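Local coordinates for protein P450 epoxidase (Sorangium cellulosum, PDB 1Q5D) that is a haem protein of the cytochrome P450 family, largely helical, whose buried pocket holds an iron porphyrin beside a second bound ligand, at residues 334-340 and 354-358; 122-126 and 156-161; 43-47 and 188-192; 68-72 and 95-99. All coordinates share one frame; numbering follows the deposited sequence.

Contact 1: residues 334-340 and 354-358; sequences LRDGTVF and ASLAY. With HEM (protoporphyrin IX containing Fe), chain B.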
# COMPACT_ATOMS: atom_id res chain seq x y z
N LEU A 334 -5.72 -13.56 -6.02
CA LEU A 334 -4.36 -13.74 -6.52
C LEU A 334 -3.88 -15.16 -6.31
O LEU A 334 -2.78 -15.50 -6.75
CB LEU A 334 -3.39 -12.71 -5.92
CG LEU A 334 -3.74 -11.26 -6.30
CD1 LEU A 334 -2.65 -10.27 -5.92
CD2 LEU A 334 -4.08 -11.13 -7.79
N ARG A 335 -4.70 -15.99 -5.66
CA ARG A 335 -4.43 -17.42 -5.59
C ARG A 335 -5.39 -18.24 -6.46
O ARG A 335 -5.51 -19.44 -6.30
CB ARG A 335 -4.47 -17.93 -4.14
CG ARG A 335 -3.32 -17.47 -3.27
CD ARG A 335 -1.98 -18.06 -3.65
NE ARG A 335 -0.96 -17.77 -2.65
CZ ARG A 335 -0.65 -18.54 -1.62
NH1 ARG A 335 -1.27 -19.69 -1.43
NH2 ARG A 335 0.30 -18.16 -0.77
N ASP A 336 -6.06 -17.57 -7.38
CA ASP A 336 -7.06 -18.21 -8.22
C ASP A 336 -6.37 -19.08 -9.28
O ASP A 336 -5.67 -18.57 -10.14
CB ASP A 336 -7.93 -17.13 -8.86
CG ASP A 336 -9.20 -17.69 -9.45
OD1 ASP A 336 -9.18 -18.82 -9.95
OD2 ASP A 336 -10.25 -17.04 -9.48
N GLY A 337 -6.58 -20.40 -9.19
CA GLY A 337 -5.91 -21.35 -10.07
C GLY A 337 -6.37 -21.34 -11.51
O GLY A 337 -5.72 -21.93 -12.39
N THR A 338 -7.48 -20.69 -11.79
CA THR A 338 -7.89 -20.56 -13.18
C THR A 338 -7.09 -19.46 -13.87
O THR A 338 -7.20 -19.28 -15.08
CB THR A 338 -9.40 -20.30 -13.32
OG1 THR A 338 -9.73 -19.02 -12.75
CG2 THR A 338 -10.19 -21.29 -12.48
N VAL A 339 -6.28 -18.74 -13.11
CA VAL A 339 -5.54 -17.61 -13.68
C VAL A 339 -4.03 -17.77 -13.54
O VAL A 339 -3.27 -17.48 -14.47
CB VAL A 339 -6.02 -16.27 -13.09
CG1 VAL A 339 -5.10 -15.14 -13.52
CG2 VAL A 339 -7.45 -15.97 -13.52
N PHE A 340 -3.58 -18.23 -12.38
CA PHE A 340 -2.16 -18.48 -12.16
C PHE A 340 -1.99 -19.98 -11.97
O PHE A 340 -2.63 -20.57 -11.10
CB PHE A 340 -1.64 -17.72 -10.93
CG PHE A 340 -1.99 -16.25 -10.93
CD1 PHE A 340 -1.17 -15.33 -11.58
CD2 PHE A 340 -3.13 -15.79 -10.28
CE1 PHE A 340 -1.49 -13.99 -11.60
CE2 PHE A 340 -3.47 -14.45 -10.31
CZ PHE A 340 -2.64 -13.54 -10.96
N ALA A 354 -0.82 -10.65 -14.72
CA ALA A 354 -2.22 -10.63 -14.27
C ALA A 354 -2.37 -10.23 -12.79
O ALA A 354 -3.49 -10.05 -12.32
CB ALA A 354 -2.89 -11.98 -14.54
N SER A 355 -1.27 -10.09 -12.07
CA SER A 355 -1.38 -9.66 -10.66
C SER A 355 -2.16 -8.35 -10.55
O SER A 355 -1.93 -7.43 -11.33
CB SER A 355 -0.00 -9.55 -10.02
OG SER A 355 -0.09 -9.04 -8.69
N LEU A 356 -3.10 -8.26 -9.61
CA LEU A 356 -3.90 -7.04 -9.39
C LEU A 356 -3.41 -6.25 -8.16
O LEU A 356 -4.05 -5.28 -7.72
CB LEU A 356 -5.39 -7.39 -9.17
CG LEU A 356 -6.14 -8.19 -10.24
CD1 LEU A 356 -7.39 -8.87 -9.68
CD2 LEU A 356 -6.52 -7.28 -11.38
N ALA A 357 -2.26 -6.67 -7.64
CA ALA A 357 -1.66 -6.10 -6.43
C ALA A 357 -1.59 -4.57 -6.42
O ALA A 357 -1.74 -3.94 -5.36
CB ALA A 357 -0.27 -6.71 -6.20
N TYR A 358 -1.40 -3.95 -7.59
CA TYR A 358 -1.35 -2.49 -7.67
C TYR A 358 -2.59 -1.91 -8.31
O TYR A 358 -2.59 -0.75 -8.74
CB TYR A 358 -0.11 -2.03 -8.45
CG TYR A 358 1.19 -2.30 -7.74
CD1 TYR A 358 1.94 -3.43 -8.05
CD2 TYR A 358 1.68 -1.43 -6.77
CE1 TYR A 358 3.15 -3.68 -7.41
CE2 TYR A 358 2.90 -1.69 -6.12
CZ TYR A 358 3.62 -2.81 -6.45
OH TYR A 358 4.83 -3.06 -5.84
CHA HEM B . -3.70 3.33 -4.98
CHB HEM B . -1.34 -0.71 -3.79
CHC HEM B . 2.71 1.88 -3.08
CHD HEM B . 0.21 5.93 -3.69
C1A HEM B . -3.39 2.00 -4.80
C2A HEM B . -4.25 0.88 -5.08
C3A HEM B . -3.61 -0.23 -4.73
C4A HEM B . -2.31 0.15 -4.24
CMA HEM B . -4.16 -1.68 -4.86
CAA HEM B . -5.68 0.99 -5.67
CBA HEM B . -6.73 0.91 -4.56
CGA HEM B . -8.12 0.91 -5.19
O1A HEM B . -9.14 0.99 -4.43
O2A HEM B . -8.21 0.87 -6.45
C1B HEM B . -0.06 -0.33 -3.50
C2B HEM B . 0.98 -1.26 -3.14
C3B HEM B . 2.08 -0.56 -2.93
C4B HEM B . 1.80 0.85 -3.15
CMB HEM B . 0.85 -2.79 -2.98
CAB HEM B . 3.41 -1.23 -2.53
CBB HEM B . 4.39 -0.56 -1.95
C1C HEM B . 2.42 3.20 -3.22
C2C HEM B . 3.35 4.30 -3.15
C3C HEM B . 2.64 5.42 -3.32
C4C HEM B . 1.25 5.05 -3.51
CMC HEM B . 4.87 4.14 -2.92
CAC HEM B . 3.08 6.90 -3.34
CBC HEM B . 4.37 7.22 -3.44
C1D HEM B . -1.08 5.60 -4.02
C2D HEM B . -2.14 6.56 -4.16
C3D HEM B . -3.35 5.76 -4.56
C4D HEM B . -2.91 4.39 -4.61
CMD HEM B . -2.03 8.08 -3.96
CAD HEM B . -4.76 6.30 -4.88
CBD HEM B . -4.87 6.25 -6.41
CGD HEM B . -6.23 6.73 -6.86
O1D HEM B . -7.21 6.49 -6.11
O2D HEM B . -6.34 7.36 -7.96
NA HEM B . -2.20 1.53 -4.29
NB HEM B . 0.45 0.97 -3.51
NC HEM B . 1.15 3.70 -3.42
ND HEM B . -1.57 4.33 -4.28
FE HEM B . -0.49 2.60 -4.03
O HOH W 1 -1.11 2.63 -1.91

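Contact 2: residues 122-126 and 156-161; sequences LRAEI and RAISAL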
# COMPACT_ATOMS: atom_id res chain seq x y z
N LEU A 122 15.72 9.36 -7.88
CA LEU A 122 15.73 9.04 -6.46
C LEU A 122 16.67 7.88 -6.14
O LEU A 122 16.94 7.58 -4.98
CB LEU A 122 14.30 8.68 -5.99
CG LEU A 122 13.26 9.77 -6.25
CD1 LEU A 122 11.87 9.41 -5.67
CD2 LEU A 122 13.75 11.09 -5.69
N ARG A 123 17.21 7.26 -7.18
CA ARG A 123 18.00 6.04 -7.00
C ARG A 123 19.16 6.22 -6.02
O ARG A 123 19.40 5.37 -5.14
CB ARG A 123 18.52 5.56 -8.35
CG ARG A 123 19.17 4.21 -8.35
CD ARG A 123 19.48 3.69 -9.76
NE ARG A 123 19.06 2.31 -9.91
CZ ARG A 123 18.02 1.91 -10.61
NH1 ARG A 123 17.27 2.78 -11.27
NH2 ARG A 123 17.74 0.62 -10.67
N ALA A 124 19.88 7.32 -6.16
CA ALA A 124 21.05 7.56 -5.31
C ALA A 124 20.67 7.73 -3.84
O ALA A 124 21.32 7.16 -2.97
CB ALA A 124 21.82 8.80 -5.81
N GLU A 125 19.66 8.54 -3.58
CA GLU A 125 19.26 8.82 -2.19
C GLU A 125 18.72 7.55 -1.51
O GLU A 125 19.02 7.29 -0.35
CB GLU A 125 18.21 9.95 -2.14
CG GLU A 125 17.67 10.26 -0.75
CD GLU A 125 18.72 10.86 0.18
OE1 GLU A 125 18.37 11.17 1.34
OE2 GLU A 125 19.89 11.02 -0.23
N ILE A 126 17.95 6.76 -2.25
CA ILE A 126 17.45 5.50 -1.68
C ILE A 126 18.60 4.56 -1.31
O ILE A 126 18.63 3.98 -0.21
CB ILE A 126 16.44 4.82 -2.63
CG1 ILE A 126 15.21 5.70 -2.85
CG2 ILE A 126 16.04 3.44 -2.09
CD1 ILE A 126 14.33 5.32 -4.07
N ARG A 156 11.78 8.14 3.59
CA ARG A 156 12.94 8.84 3.02
C ARG A 156 12.71 9.02 1.52
O ARG A 156 12.94 10.10 0.98
CB ARG A 156 14.25 8.10 3.31
CG ARG A 156 15.48 8.74 2.62
CD ARG A 156 16.20 9.82 3.45
NE ARG A 156 15.33 10.93 3.87
CZ ARG A 156 15.19 12.07 3.21
NH1 ARG A 156 15.88 12.29 2.09
NH2 ARG A 156 14.37 13.02 3.67
N ALA A 157 12.23 7.96 0.86
CA ALA A 157 11.98 8.01 -0.59
C ALA A 157 10.98 9.10 -0.94
O ALA A 157 11.22 9.95 -1.83
CB ALA A 157 11.44 6.66 -1.08
N ILE A 158 9.83 9.07 -0.26
CA ILE A 158 8.81 10.07 -0.51
C ILE A 158 9.31 11.48 -0.18
O ILE A 158 9.05 12.42 -0.93
CB ILE A 158 7.53 9.75 0.30
CG1 ILE A 158 6.88 8.47 -0.24
CG2 ILE A 158 6.55 10.90 0.23
CD1 ILE A 158 5.62 8.04 0.51
N SER A 159 10.02 11.63 0.93
CA SER A 159 10.56 12.93 1.34
C SER A 159 11.59 13.47 0.36
O SER A 159 11.68 14.67 0.14
CB SER A 159 11.18 12.84 2.72
OG SER A 159 10.18 12.95 3.72
N ALA A 160 12.39 12.57 -0.21
CA ALA A 160 13.32 12.95 -1.27
C ALA A 160 12.55 13.46 -2.48
O ALA A 160 12.91 14.48 -3.08
CB ALA A 160 14.21 11.76 -1.64
N LEU A 161 11.47 12.77 -2.85
CA LEU A 161 10.65 13.19 -3.99
C LEU A 161 10.00 14.55 -3.72
O LEU A 161 9.78 15.36 -4.65
CB LEU A 161 9.58 12.13 -4.28
CG LEU A 161 8.50 12.43 -5.32
CD1 LEU A 161 9.05 12.33 -6.74
CD2 LEU A 161 7.30 11.50 -5.14

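Contact 3: residues 43-47 and 188-192; sequences YWDEG and VPRVD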
# COMPACT_ATOMS: atom_id res chain seq x y z
N TYR A 43 -21.69 -12.28 2.13
CA TYR A 43 -21.83 -11.08 2.95
C TYR A 43 -21.04 -11.25 4.24
O TYR A 43 -21.18 -12.25 4.96
CB TYR A 43 -23.30 -10.76 3.26
CG TYR A 43 -23.49 -9.35 3.75
CD1 TYR A 43 -23.68 -8.31 2.86
CD2 TYR A 43 -23.45 -9.06 5.11
CE1 TYR A 43 -23.84 -7.02 3.30
CE2 TYR A 43 -23.61 -7.76 5.57
CZ TYR A 43 -23.81 -6.74 4.65
OH TYR A 43 -23.97 -5.44 5.07
N TRP A 44 -20.21 -10.25 4.53
CA TRP A 44 -19.35 -10.27 5.70
C TRP A 44 -20.04 -9.47 6.79
O TRP A 44 -20.08 -8.25 6.72
CB TRP A 44 -17.99 -9.63 5.37
CG TRP A 44 -17.03 -9.58 6.53
CD1 TRP A 44 -17.05 -10.34 7.68
CD2 TRP A 44 -15.90 -8.71 6.65
NE1 TRP A 44 -16.00 -9.99 8.50
CE2 TRP A 44 -15.27 -9.00 7.89
CE3 TRP A 44 -15.33 -7.73 5.83
CZ2 TRP A 44 -14.13 -8.33 8.32
CZ3 TRP A 44 -14.21 -7.06 6.26
CH2 TRP A 44 -13.61 -7.38 7.49
N ASP A 45 -20.58 -10.16 7.79
CA ASP A 45 -21.36 -9.52 8.83
C ASP A 45 -20.65 -8.33 9.50
O ASP A 45 -21.15 -7.21 9.45
CB ASP A 45 -21.86 -10.55 9.87
CG ASP A 45 -20.72 -11.33 10.54
OD1 ASP A 45 -20.99 -12.04 11.54
OD2 ASP A 45 -19.51 -11.31 10.16
N GLU A 46 -19.49 -8.57 10.10
CA GLU A 46 -18.82 -7.50 10.84
C GLU A 46 -18.30 -6.40 9.92
O GLU A 46 -18.24 -5.23 10.31
CB GLU A 46 -17.69 -8.06 11.70
CG GLU A 46 -16.96 -6.98 12.48
CD GLU A 46 -15.96 -7.54 13.45
OE1 GLU A 46 -15.68 -8.76 13.38
OE2 GLU A 46 -15.42 -6.75 14.28
N GLY A 47 -17.95 -6.78 8.70
CA GLY A 47 -17.49 -5.80 7.73
C GLY A 47 -18.64 -5.03 7.11
O GLY A 47 -18.42 -4.02 6.46
N VAL A 188 -13.88 0.40 8.18
CA VAL A 188 -13.52 -1.00 8.37
C VAL A 188 -13.54 -1.37 9.86
O VAL A 188 -13.23 -0.54 10.72
CB VAL A 188 -12.14 -1.35 7.72
CG1 VAL A 188 -12.14 -1.02 6.25
CG2 VAL A 188 -11.01 -0.62 8.41
N PRO A 189 -13.90 -2.63 10.14
CA PRO A 189 -14.25 -3.17 11.47
C PRO A 189 -13.44 -2.91 12.76
O PRO A 189 -14.06 -2.71 13.82
CB PRO A 189 -14.30 -4.69 11.22
CG PRO A 189 -14.66 -4.83 9.84
CD PRO A 189 -14.06 -3.65 9.09
N ARG A 190 -12.12 -2.98 12.70
CA ARG A 190 -11.30 -3.01 13.92
C ARG A 190 -9.99 -2.26 13.72
O ARG A 190 -8.96 -2.87 13.45
CB ARG A 190 -10.95 -4.44 14.32
CG ARG A 190 -12.17 -5.36 14.69
CD ARG A 190 -11.77 -6.69 15.28
NE ARG A 190 -12.85 -7.69 15.20
CZ ARG A 190 -12.72 -8.97 15.52
NH1 ARG A 190 -11.57 -9.42 15.99
NH2 ARG A 190 -13.75 -9.80 15.39
N VAL A 191 -10.04 -0.94 13.81
CA VAL A 191 -8.83 -0.14 13.70
C VAL A 191 -8.05 -0.32 15.01
O VAL A 191 -8.60 -0.10 16.09
CB VAL A 191 -9.17 1.34 13.45
CG1 VAL A 191 -7.93 2.22 13.49
CG2 VAL A 191 -9.88 1.49 12.13
N ASP A 192 -6.78 -0.70 14.90
CA ASP A 192 -6.03 -1.24 16.05
C ASP A 192 -5.22 -0.21 16.86
O ASP A 192 -4.08 -0.47 17.21
CB ASP A 192 -5.12 -2.38 15.58
CG ASP A 192 -3.97 -1.90 14.67
OD1 ASP A 192 -2.93 -2.60 14.61
OD2 ASP A 192 -4.01 -0.85 13.98
O HOH W 2 -16.38 -4.63 15.46

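Contact 4: residues 68-72 and 95-99; sequences AVSRE and LFGLP. With EPB (7,11-dihydroxy-8,8,10,12,16-pentamethyl-3-[1-methyl-2-(2-methyl-thiazol-4-yl)vinyl]-4,17-dioxabicyclo[14.1.0]heptadecane-5,9-dione), chain C.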
# COMPACT_ATOMS: atom_id res chain seq x y z
N ALA A 68 -18.66 2.42 -7.39
CA ALA A 68 -17.95 3.67 -7.13
C ALA A 68 -16.85 3.52 -6.07
O ALA A 68 -16.88 2.59 -5.26
CB ALA A 68 -18.92 4.76 -6.70
N VAL A 69 -15.89 4.45 -6.10
CA VAL A 69 -14.83 4.54 -5.10
C VAL A 69 -15.20 5.49 -3.96
O VAL A 69 -14.91 5.21 -2.80
CB VAL A 69 -13.51 5.02 -5.75
CG1 VAL A 69 -12.49 5.36 -4.69
CG2 VAL A 69 -12.96 3.96 -6.70
N SER A 70 -15.84 6.61 -4.28
CA SER A 70 -16.19 7.60 -3.25
C SER A 70 -17.01 7.02 -2.11
O SER A 70 -18.06 6.39 -2.33
CB SER A 70 -16.95 8.80 -3.85
OG SER A 70 -17.82 9.35 -2.86
N ARG A 71 -16.53 7.23 -0.89
CA ARG A 71 -17.17 6.69 0.29
C ARG A 71 -18.53 7.35 0.51
O ARG A 71 -19.34 6.86 1.29
CB ARG A 71 -16.27 6.84 1.52
CG ARG A 71 -15.16 5.79 1.61
CD ARG A 71 -14.13 5.86 0.50
NE ARG A 71 -12.99 4.97 0.72
CZ ARG A 71 -12.49 4.14 -0.18
NH1 ARG A 71 -13.03 4.06 -1.39
NH2 ARG A 71 -11.44 3.39 0.12
N GLU A 72 -18.77 8.46 -0.19
CA GLU A 72 -20.03 9.19 -0.08
C GLU A 72 -21.19 8.45 -0.76
O GLU A 72 -22.35 8.81 -0.60
CB GLU A 72 -19.88 10.63 -0.60
CG GLU A 72 -18.91 11.47 0.24
CD GLU A 72 -18.81 12.93 -0.21
OE1 GLU A 72 -18.83 13.19 -1.44
OE2 GLU A 72 -18.70 13.81 0.66
N LEU A 95 -8.21 11.46 -3.56
CA LEU A 95 -8.41 10.65 -4.75
C LEU A 95 -9.55 9.63 -4.62
O LEU A 95 -10.15 9.25 -5.61
CB LEU A 95 -7.11 9.97 -5.15
CG LEU A 95 -6.05 10.92 -5.71
CD1 LEU A 95 -4.75 10.20 -5.94
CD2 LEU A 95 -6.53 11.54 -7.03
N PHE A 96 -9.84 9.19 -3.39
CA PHE A 96 -10.95 8.25 -3.20
C PHE A 96 -12.32 8.95 -3.12
O PHE A 96 -13.37 8.30 -3.24
CB PHE A 96 -10.75 7.39 -1.94
CG PHE A 96 -9.68 6.35 -2.06
CD1 PHE A 96 -9.26 5.65 -0.94
CD2 PHE A 96 -9.11 6.04 -3.30
CE1 PHE A 96 -8.29 4.67 -1.03
CE2 PHE A 96 -8.13 5.05 -3.40
CZ PHE A 96 -7.71 4.38 -2.27
N GLY A 97 -12.32 10.26 -2.94
CA GLY A 97 -13.56 10.98 -2.78
C GLY A 97 -14.01 11.81 -3.96
O GLY A 97 -15.20 12.03 -4.15
N LEU A 98 -13.06 12.27 -4.77
CA LEU A 98 -13.39 13.14 -5.91
C LEU A 98 -14.32 12.46 -6.92
O LEU A 98 -14.20 11.26 -7.19
CB LEU A 98 -12.11 13.56 -6.62
CG LEU A 98 -11.17 14.51 -5.87
CD1 LEU A 98 -9.88 14.64 -6.65
CD2 LEU A 98 -11.83 15.87 -5.65
N PRO A 99 -15.24 13.23 -7.51
CA PRO A 99 -16.08 12.72 -8.60
C PRO A 99 -15.21 12.33 -9.81
O PRO A 99 -14.12 12.88 -9.97
CB PRO A 99 -17.00 13.91 -8.92
CG PRO A 99 -16.94 14.78 -7.69
CD PRO A 99 -15.53 14.63 -7.18
O16 EPB C . -3.36 2.17 3.86
C51 EPB C . -3.26 -0.99 0.23
O41 EPB C . -2.38 1.16 -1.13
C5 EPB C . -3.31 0.34 -0.44
C4 EPB C . -2.82 1.80 0.08
C16 EPB C . -4.44 2.23 3.41
O1 EPB C . -4.81 2.88 2.24
C2 EPB C . -3.80 3.67 1.38
C3 EPB C . -3.68 2.95 -0.02
C20 EPB C . -4.50 5.09 1.28
C21 EPB C . -4.45 5.83 2.61
C22 EPB C . -5.06 5.57 0.13
C23 EPB C . -5.78 6.80 -0.18
N26 EPB C . -6.60 7.36 0.79
C25 EPB C . -7.21 8.48 0.33
C27 EPB C . -8.11 9.23 1.23
C24 EPB C . -5.80 7.46 -1.35
S1 EPB C . -6.82 8.83 -1.26
C15 EPB C . -5.64 1.55 4.14
C14 EPB C . -6.98 2.41 4.22
O14 EPB C . -6.54 3.64 4.78
C13 EPB C . -8.24 1.72 4.97
C29 EPB C . -7.84 1.47 6.47
C30 EPB C . -9.41 2.69 5.02
C12 EPB C . -8.63 0.28 4.32
O12 EPB C . -8.58 -0.79 5.01
C11 EPB C . -9.07 0.05 2.82
C28 EPB C . -10.36 -0.80 2.92
C10 EPB C . -7.84 -0.23 2.02
O10 EPB C . -7.34 -1.58 2.33
C9 EPB C . -8.23 -0.11 0.56
C91 EPB C . -8.62 1.26 0.28
C8 EPB C . -7.12 -0.29 -0.42
C7 EPB C . -5.67 -0.45 0.20
C6 EPB C . -4.93 0.77 -0.56

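Contact 1: residues 334-340 and 354-358
L334, V339 and F340 pack against A354 to A357 in a van der Waals loop-to-loop contact of the cytochrome P450 fold, with no hydrogen bond across it, between helix 330-333 and helix 368-385, where the long coil leads into the haem-binding loop. L334 CG stands anti to its carbonyl carbon (chi1 -63°), which sends the branched end to the other segment. Its CD2 lies 3.5 Å from L356 N, while its CD1 meets S355 OG and A357 N, each 4.0 Å away. F340 presents its ring edge instead, with S355 N near the ring plane and CZ 3.8 Å from A354 C. V339 CG1 lies over one face of that ring, toward its rim, and also touches A354 CB at 4.0 Å, so small alanine suits a place shared by two larger side chains. Just before V339 and F340 the chain makes an Asx turn, D336 OD1 accepting from T338 N (3.1 Å) and T338 OG1. Beyond A357 the second segment enters the haem pocket, and Y358 is backbone-bonded to C365, consistent with the cysteine loop of the family. There A357 O lies 3.3 Å from haem methyl CMA, and Y358 CE2 approaches haem C3B at 3.5 Å.

Contact 2: residues 122-126 and 156-161
L122, E125 and I126 face R156, A157, A160 and L161 where helix 123-137 runs beside helix 154-161. Both helices correspond to members of the conserved four-helix bundle at the core of P450 enzymes, and helix 368-385 also packs against this pair, with L370 on L122, I377 on I126 and E374 on A157. The contact has an oily half and a charged half. In the first, L122 and L161 lie obliquely to one another: L122 CD1 is 3.8 Å from L161 CB and also rests near A157 O. The other methyl, L122 CD2, turns to A160 CB at 4.1 Å. A160 is small enough to sit between two neighbours, since E125 CG approaches the same CB at 3.9 Å. On the next turn I126 CG1 meets A157 CB at 4.3 Å, another place where alanine lets the helices come close.

The charged half is a crossing of E125 and R156 at about a right angle. E125 extends from the backbone with CG opposite N (chi1 177°) and then bends at chi2, which brings its carboxylate to the arginine. The two flat groups are almost perpendicular, 89° apart, and only one nitrogen makes the salt bridge across the helices. Further partners hold these ends: R128 pairs with E125 OE2, D169 with R156 NE, and the neutral carbonyl V164 O accepts from R156 NH2. Such partners should fix the guanidinium's rotation. R156 NH1 meets E125 OE1 at 2.8 Å, on the oxygen's anti side and tilted from the carboxylate plane.

Contact 3: residues 43-47 and 188-192
P189, E46 and R190 bury the most surface here, where the turn after strand 41-44 meets the loop between helices 169-182 and 195-218, which corresponds to the F-G loop of P450s. The proline is the apolar wedge. Its CG lies 3.6 Å from W44 CH2, the two side chains coming from opposite directions, and 3.7 Å from G47 CA. E46 CG adds a further contact, 3.7 Å from P189 CB. A compact, rigid ring suits this corner, as does the glycine beside it: G47 N sits over the centre of the W44 ring, leaving no room for a side chain.

With CG anti to the backbone N (chi1 180°) and the chain extended beyond it, E46 carries its carboxylate past the proline to R190. The arginine grips it side-on with two nitrogens, one to each oxygen. R190 NE to E46 OE2 is 2.9 Å and practically straight at 179°, in the guanidinium plane; R190 NH2 to E46 OE1 is 3.0 Å and more bent, meeting the syn lone pair. A water also donates to E46 OE2 at 2.6 Å and, weakly, to P189 O.

V188, just before the proline, touches the bound EPB. The paired hydrogen bonds should hold the carboxylate and guanidinium in fixed mutual orientation, and the charges should favour ionised E46. Polar bonds at the outer, more exposed side thus complement proline packing against the tryptophan, joining hairpin turn to loop.

Contact 4: residues 68-72 and 95-99
R71 lays one face of its guanidinium on F96 CD1, which is offset toward the rim of that group; R71 NH2 is 3.3 Å from this carbon and the planes are 28° apart. The chain bends at chi2 (65°) to bring the flat group back toward its own segment, where R71 NH1 donates to V69 O at 2.6 Å. The planar, charged arginine can bond in its plane to a carbonyl while its face meets an aromatic carbon. F96 also carries the ligand: EPB C24 of the thiazole lies over the centre of the ring, and F96 CE1 is 3.4 Å from EPB C23, while R71 NH2 meets EPB C91. L95 and F96 also touch the haem. V69 CG1 packs on F96 CD2 at 3.7 Å. The backbones come close at S70, whose CA lies 4.3 Å from G97 CA and makes a C-H...O contact with F96 O at 2.9 Å. S70 OG accepts from E72 N at 3.0 Å in an ST turn. This is the B-C region, which in P450s borders the active site. V69 and R71 touch strand 304-309, L95 and L98 pack on helices 100-110 and 241-255, and P99 stands at the N-cap of helix 100-110.

In the fold
From the N terminus, contact 3 opens first at 43-47, on the turn after strand 41-44. Within its long loop lie two smaller ones in series: contact 4 closes between 68-72 and 95-99, then contact 2 between 122-126 and 156-161, before 188-192 completes contact 3. Contact 1 follows in series as a short loop at 334-340 and 354-358. No two cross. Contact 3 joins the sheet's edge to the F-G loop, contact 4 borders the haem and EPB, contact 2 fastens the helical bundle, and contact 1 leads into the haem-binding loop. Contacts 2 and 3 lie on opposite sides of the chain's centre, their centres about 35 Å apart.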